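Aspartate aminotransferase (Giardia lamblia, PDB 3MEB) probably catalyses the reversible transfer of an amino group from L-aspartate to 2-oxoglutarate, using pyridoxal 5'-phosphate as cofactor and working as a homodimer. Local coordinates at residues R119-Q124 with A305-M310; S131-F136 with D163-K168. One frame throughout, in Å; residues are numbered along the deposited sequence.

Contact 1: residues R119-Q124 with A305-M310; sequences RIASCQ and ALSAAM
The flat group in this contact is the peptide between R119 and I120. S307 OG lies over one face of it, 3.4 Å from R119 C. This is a van der Waals contact; the polar partners of OG lie outside the two segments. G118 O and N303 O must share its one proton, and H293 NE2 is a weak third partner. OG stands anti to the carbonyl carbon (chi1 -65°), up against the strand. S307 CB adds a 3.8 Å approach to I120 O. A121 makes the strand's closest side-chain approach to the helix. Its CB sits 3.3 Å from S307 O and 4.0 Å from S307 CB. Strand 120-125 is one of the two outermost strands, within the chain, of the seven-stranded mixed sheet of this class I aminotransferase. The axes of strand 120-124 and helix segment 305-310 come within 7.1 Å, their N-to-C directions 25° apart. I120 and S122 point away from this helix and pack on helix 97-108. M310 closes on A121 from the next helical turn. Its chain bends at the last torsion (chi3 -56°), placing CE 3.9 Å from A121 CB. F25 of the second subunit packs on M310.

Contact 2: residues S131-F136 with D163-K168; sequences SLHIGF and DKVFNK
Helix 127-142, whose first turn holds the cofactor-binding residues S127, G128 and T129, packs here against the C-terminal end of helix 157-166. V165 fits between two residues of the first helix. Its CG2 lies 3.6 Å from H133 ND1, with V165 aslant the H133 ring. Its CG1 lies 3.8 Å from F136 O. H133 reaches this position because CG is anti to the backbone N (chi1 172°). F166 meets F136 obliquely through two ring atoms: CZ is 3.8 Å from F136 O and CE2 is 4.0 Å from F136 CB. Beyond CB the F136 ring leads off from segment 163-168, to where F148 and F239 meet it edge-to-face, while L132 CB covers part of one of its faces. K164 runs out extended past H133, with K164 CE 4.3 Å from H133 CE1. H133 NE2 is hydrogen-bonded to K164 NZ of the second subunit, which may favour a neutral imidazole. K164 of this chain bonds H133 NE2 and T321 OG1 of the second subunit and forms a salt bridge with its E137. The arrangement is helix-on-helix packing beside the pyridoxal phosphate site and the dimer interface of a class I aminotransferase.

How the contacts relate
Both contacts are buried, and both touch the second subunit. Contact 1 lies farther out, its centre about 23 Å from the chain centre, against about 16 Å for contact 2. Their centres are about 19 Å apart and they do not touch. They are joined through the chain: strand 120-125 of contact 1 leads into helix 127-142 of contact 2. Contact 1 sets a helix on an edge strand, with an alanine and a serine at close range and a methionine beside them, and lies away from the annotated sites. Contact 2 sets helix on helix with a valine and larger aromatic groups, nearer the cofactor. The second subunit adds phenylalanine packing to contact 1, but hydrogen bonds and a salt bridge to contact 2.

Contact 1: residues R119-Q124 with A305-M310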
loop_
_atom_site.group_PDB
_atom_site.type_symbol
_atom_site.label_atom_id
_atom_site.label_comp_id
_atom_site.label_asym_id
_atom_site.label_seq_id
_atom_site.Cartn_x
_atom_site.Cartn_y
_atom_site.Cartn_z
ATOM N N ARG A 119 -15.934 21.312 1.463
ATOM C CA ARG A 119 -14.584 21.679 0.992
ATOM C C ARG A 119 -13.552 20.567 1.139
ATOM O O ARG A 119 -12.475 20.681 0.574
ATOM C CB ARG A 119 -14.101 22.914 1.737
ATOM C CG ARG A 119 -14.813 24.184 1.313
ATOM C CD ARG A 119 -14.659 25.231 2.362
ATOM N NE ARG A 119 -13.264 25.557 2.602
ATOM C CZ ARG A 119 -12.835 26.348 3.564
ATOM N NH1 ARG A 119 -13.690 26.927 4.399
ATOM N NH2 ARG A 119 -11.547 26.571 3.678
ATOM N N ILE A 120 -13.890 19.491 1.869
ATOM C CA ILE A 120 -12.927 18.437 2.171
ATOM C C ILE A 120 -13.052 17.198 1.293
ATOM O O ILE A 120 -14.111 16.529 1.276
ATOM C CB ILE A 120 -12.999 17.957 3.629
ATOM C CG1 ILE A 120 -12.888 19.110 4.627
ATOM C CG2 ILE A 120 -11.852 16.966 3.918
ATOM C CD1 ILE A 120 -13.218 18.656 6.140
ATOM N N ALA A 121 -11.965 16.881 0.589
ATOM C CA ALA A 121 -11.866 15.694 -0.225
ATOM C C ALA A 121 -10.950 14.705 0.496
ATOM O O ALA A 121 -9.784 15.013 0.682
ATOM C CB ALA A 121 -11.304 16.049 -1.572
ATOM N N SER A 122 -11.482 13.554 0.937
ATOM C CA SER A 122 -10.732 12.640 1.785
ATOM C C SER A 122 -10.613 11.313 1.111
ATOM O O SER A 122 -11.583 10.814 0.527
ATOM C CB SER A 122 -11.376 12.476 3.161
ATOM O OG SER A 122 -11.603 13.734 3.806
ATOM N N CYS A 123 -9.422 10.736 1.169
ATOM C CA CYS A 123 -9.199 9.397 0.611
ATOM C C CYS A 123 -8.210 8.653 1.493
ATOM O O CYS A 123 -7.105 9.147 1.743
ATOM C CB CYS A 123 -8.653 9.501 -0.826
ATOM S SG CYS A 123 -8.313 7.984 -1.713
ATOM N N GLN A 124 -8.617 7.476 1.959
ATOM C CA GLN A 124 -7.724 6.602 2.671
ATOM C C GLN A 124 -6.481 6.337 1.868
ATOM O O GLN A 124 -6.532 6.191 0.632
ATOM C CB GLN A 124 -8.384 5.248 2.972
ATOM C CG GLN A 124 -7.563 4.374 3.888
ATOM C CD GLN A 124 -8.319 3.141 4.335
ATOM O OE1 GLN A 124 -9.549 3.164 4.408
ATOM N NE2 GLN A 124 -7.606 2.046 4.548
ATOM N N ALA A 305 -19.178 18.715 -5.214
ATOM C CA ALA A 305 -18.871 18.127 -6.516
ATOM C C ALA A 305 -17.358 18.225 -6.834
ATOM O O ALA A 305 -16.779 17.286 -7.380
ATOM C CB ALA A 305 -19.695 18.777 -7.621
ATOM N N LEU A 306 -16.736 19.356 -6.508
ATOM C CA LEU A 306 -15.293 19.541 -6.722
ATOM C C LEU A 306 -14.540 18.567 -5.797
ATOM O O LEU A 306 -13.632 17.808 -6.228
ATOM C CB LEU A 306 -14.878 21.021 -6.488
ATOM C CG LEU A 306 -13.356 21.337 -6.414
ATOM C CD1 LEU A 306 -12.652 20.867 -7.656
ATOM C CD2 LEU A 306 -13.041 22.844 -6.152
ATOM N N SER A 307 -14.938 18.536 -4.524
ATOM C CA SER A 307 -14.266 17.633 -3.608
ATOM C C SER A 307 -14.333 16.170 -4.106
ATOM O O SER A 307 -13.330 15.411 -4.053
ATOM C CB SER A 307 -14.859 17.759 -2.225
ATOM O OG SER A 307 -14.603 19.052 -1.690
ATOM N N ALA A 308 -15.504 15.782 -4.605
ATOM C CA ALA A 308 -15.699 14.408 -5.076
ATOM C C ALA A 308 -14.840 14.119 -6.311
ATOM O O ALA A 308 -14.343 13.004 -6.464
ATOM C CB ALA A 308 -17.197 14.141 -5.384
ATOM N N ALA A 309 -14.695 15.115 -7.196
ATOM C CA ALA A 309 -13.869 14.987 -8.385
ATOM C C ALA A 309 -12.412 14.770 -7.972
ATOM O O ALA A 309 -11.676 13.940 -8.552
ATOM C CB ALA A 309 -13.992 16.248 -9.278
ATOM N N MET A 310 -11.979 15.543 -6.977
ATOM C CA MET A 310 -10.629 15.367 -6.456
ATOM C C MET A 310 -10.444 13.984 -5.829
ATOM O O MET A 310 -9.413 13.303 -6.099
ATOM C CB MET A 310 -10.283 16.514 -5.509
ATOM C CG MET A 310 -10.115 17.850 -6.240
ATOM S SD MET A 310 -9.399 19.142 -5.224
ATOM C CE MET A 310 -10.553 19.150 -3.863
#

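Contact 2: residues S131-F136 with D163-K168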
loop_
_atom_site.group_PDB
_atom_site.type_symbol
_atom_site.label_atom_id
_atom_site.label_comp_id
_atom_site.label_asym_id
_atom_site.label_seq_id
_atom_site.Cartn_x
_atom_site.Cartn_y
_atom_site.Cartn_z
ATOM N N SER A 131 0.134 8.426 1.909
ATOM C CA SER A 131 -0.631 9.683 1.766
ATOM C C SER A 131 0.242 10.744 1.074
ATOM O O SER A 131 -0.221 11.402 0.146
ATOM C CB SER A 131 -1.175 10.130 3.114
ATOM O OG SER A 131 -2.075 9.181 3.657
ATOM N N LEU A 132 1.526 10.836 1.448
ATOM C CA LEU A 132 2.465 11.772 0.803
ATOM C C LEU A 132 2.690 11.423 -0.635
ATOM O O LEU A 132 2.701 12.299 -1.478
ATOM C CB LEU A 132 3.833 11.778 1.512
ATOM C CG LEU A 132 3.867 12.292 2.965
ATOM C CD1 LEU A 132 5.056 11.708 3.727
ATOM C CD2 LEU A 132 3.832 13.882 3.022
ATOM N N HIS A 133 2.975 10.155 -0.906
ATOM C CA HIS A 133 3.106 9.711 -2.277
ATOM C C HIS A 133 1.936 10.188 -3.162
ATOM O O HIS A 133 2.158 10.857 -4.173
ATOM C CB HIS A 133 3.297 8.191 -2.394
ATOM C CG HIS A 133 3.254 7.700 -3.802
ATOM N ND1 HIS A 133 4.245 7.982 -4.723
ATOM C CD2 HIS A 133 2.324 6.968 -4.459
ATOM C CE1 HIS A 133 3.918 7.454 -5.889
ATOM N NE2 HIS A 133 2.754 6.841 -5.760
ATOM N N ILE A 134 0.727 9.818 -2.773
ATOM C CA ILE A 134 -0.469 10.093 -3.584
ATOM C C ILE A 134 -0.749 11.598 -3.663
ATOM O O ILE A 134 -1.128 12.107 -4.731
ATOM C CB ILE A 134 -1.719 9.328 -3.069
ATOM C CG1 ILE A 134 -1.530 7.823 -3.284
ATOM C CG2 ILE A 134 -3.005 9.803 -3.803
ATOM C CD1 ILE A 134 -1.481 7.393 -4.772
ATOM N N GLY A 135 -0.494 12.301 -2.561
ATOM C CA GLY A 135 -0.707 13.738 -2.511
ATOM C C GLY A 135 0.337 14.507 -3.332
ATOM O O GLY A 135 -0.007 15.419 -4.105
ATOM N N PHE A 136 1.598 14.085 -3.252
ATOM C CA PHE A 136 2.659 14.651 -4.125
ATOM C C PHE A 136 2.326 14.462 -5.617
ATOM O O PHE A 136 2.432 15.406 -6.447
ATOM C CB PHE A 136 4.012 14.003 -3.817
ATOM C CG PHE A 136 4.673 14.477 -2.552
ATOM C CD1 PHE A 136 3.970 15.143 -1.551
ATOM C CD2 PHE A 136 6.021 14.203 -2.333
ATOM C CE1 PHE A 136 4.607 15.526 -0.370
ATOM C CE2 PHE A 136 6.641 14.581 -1.156
ATOM C CZ PHE A 136 5.939 15.236 -0.184
ATOM N N ASP A 163 11.437 12.309 -4.958
ATOM C CA ASP A 163 12.172 11.914 -6.149
ATOM C C ASP A 163 11.364 10.968 -7.019
ATOM O O ASP A 163 11.359 11.072 -8.245
ATOM C CB ASP A 163 13.479 11.249 -5.792
ATOM C CG ASP A 163 14.275 10.858 -7.010
ATOM O OD1 ASP A 163 14.447 11.689 -7.942
ATOM O OD2 ASP A 163 14.760 9.716 -7.014
ATOM N N LYS A 164 10.660 10.025 -6.410
ATOM C CA LYS A 164 9.942 9.076 -7.261
ATOM C C LYS A 164 8.794 9.763 -8.048
ATOM O O LYS A 164 8.513 9.332 -9.182
ATOM C CB LYS A 164 9.438 7.871 -6.434
ATOM C CG LYS A 164 8.429 6.961 -7.194
ATOM C CD LYS A 164 8.189 5.615 -6.491
ATOM C CE LYS A 164 7.062 4.831 -7.189
ATOM N NZ LYS A 164 6.936 3.428 -6.710
ATOM N N VAL A 165 8.152 10.812 -7.487
ATOM C CA VAL A 165 7.044 11.492 -8.183
ATOM C C VAL A 165 7.564 12.539 -9.192
ATOM O O VAL A 165 7.108 12.593 -10.324
ATOM C CB VAL A 165 6.020 12.116 -7.208
ATOM C CG1 VAL A 165 4.935 12.981 -7.943
ATOM C CG2 VAL A 165 5.331 10.983 -6.364
ATOM N N PHE A 166 8.527 13.347 -8.782
ATOM C CA PHE A 166 8.862 14.568 -9.535
ATOM C C PHE A 166 10.111 14.362 -10.362
ATOM O O PHE A 166 10.259 15.009 -11.386
ATOM C CB PHE A 166 9.129 15.733 -8.600
ATOM C CG PHE A 166 7.905 16.318 -7.943
ATOM C CD1 PHE A 166 7.307 17.464 -8.450
ATOM C CD2 PHE A 166 7.376 15.739 -6.810
ATOM C CE1 PHE A 166 6.189 18.020 -7.846
ATOM C CE2 PHE A 166 6.275 16.282 -6.182
ATOM C CZ PHE A 166 5.667 17.425 -6.696
ATOM N N ASN A 167 10.975 13.437 -9.928
ATOM C CA ASN A 167 12.347 13.281 -10.454
ATOM C C ASN A 167 13.196 14.479 -10.020
ATOM O O ASN A 167 13.163 15.538 -10.660
ATOM C CB ASN A 167 12.374 13.069 -11.982
ATOM C CG ASN A 167 13.793 12.785 -12.548
ATOM O OD1 ASN A 167 14.787 13.399 -12.147
ATOM N ND2 ASN A 167 13.863 11.888 -13.536
ATOM N N LYS A 168 13.928 14.285 -8.914
ATOM C CA LYS A 168 14.880 15.259 -8.369
ATOM C C LYS A 168 15.730 15.960 -9.391
ATOM O O LYS A 168 16.052 17.124 -9.199
ATOM C CB LYS A 168 15.886 14.596 -7.411
ATOM C CG LYS A 168 15.409 14.462 -5.999
ATOM C CD LYS A 168 16.555 14.683 -4.984
ATOM C CE LYS A 168 17.571 13.561 -4.943
ATOM N NZ LYS A 168 18.003 13.395 -3.533
#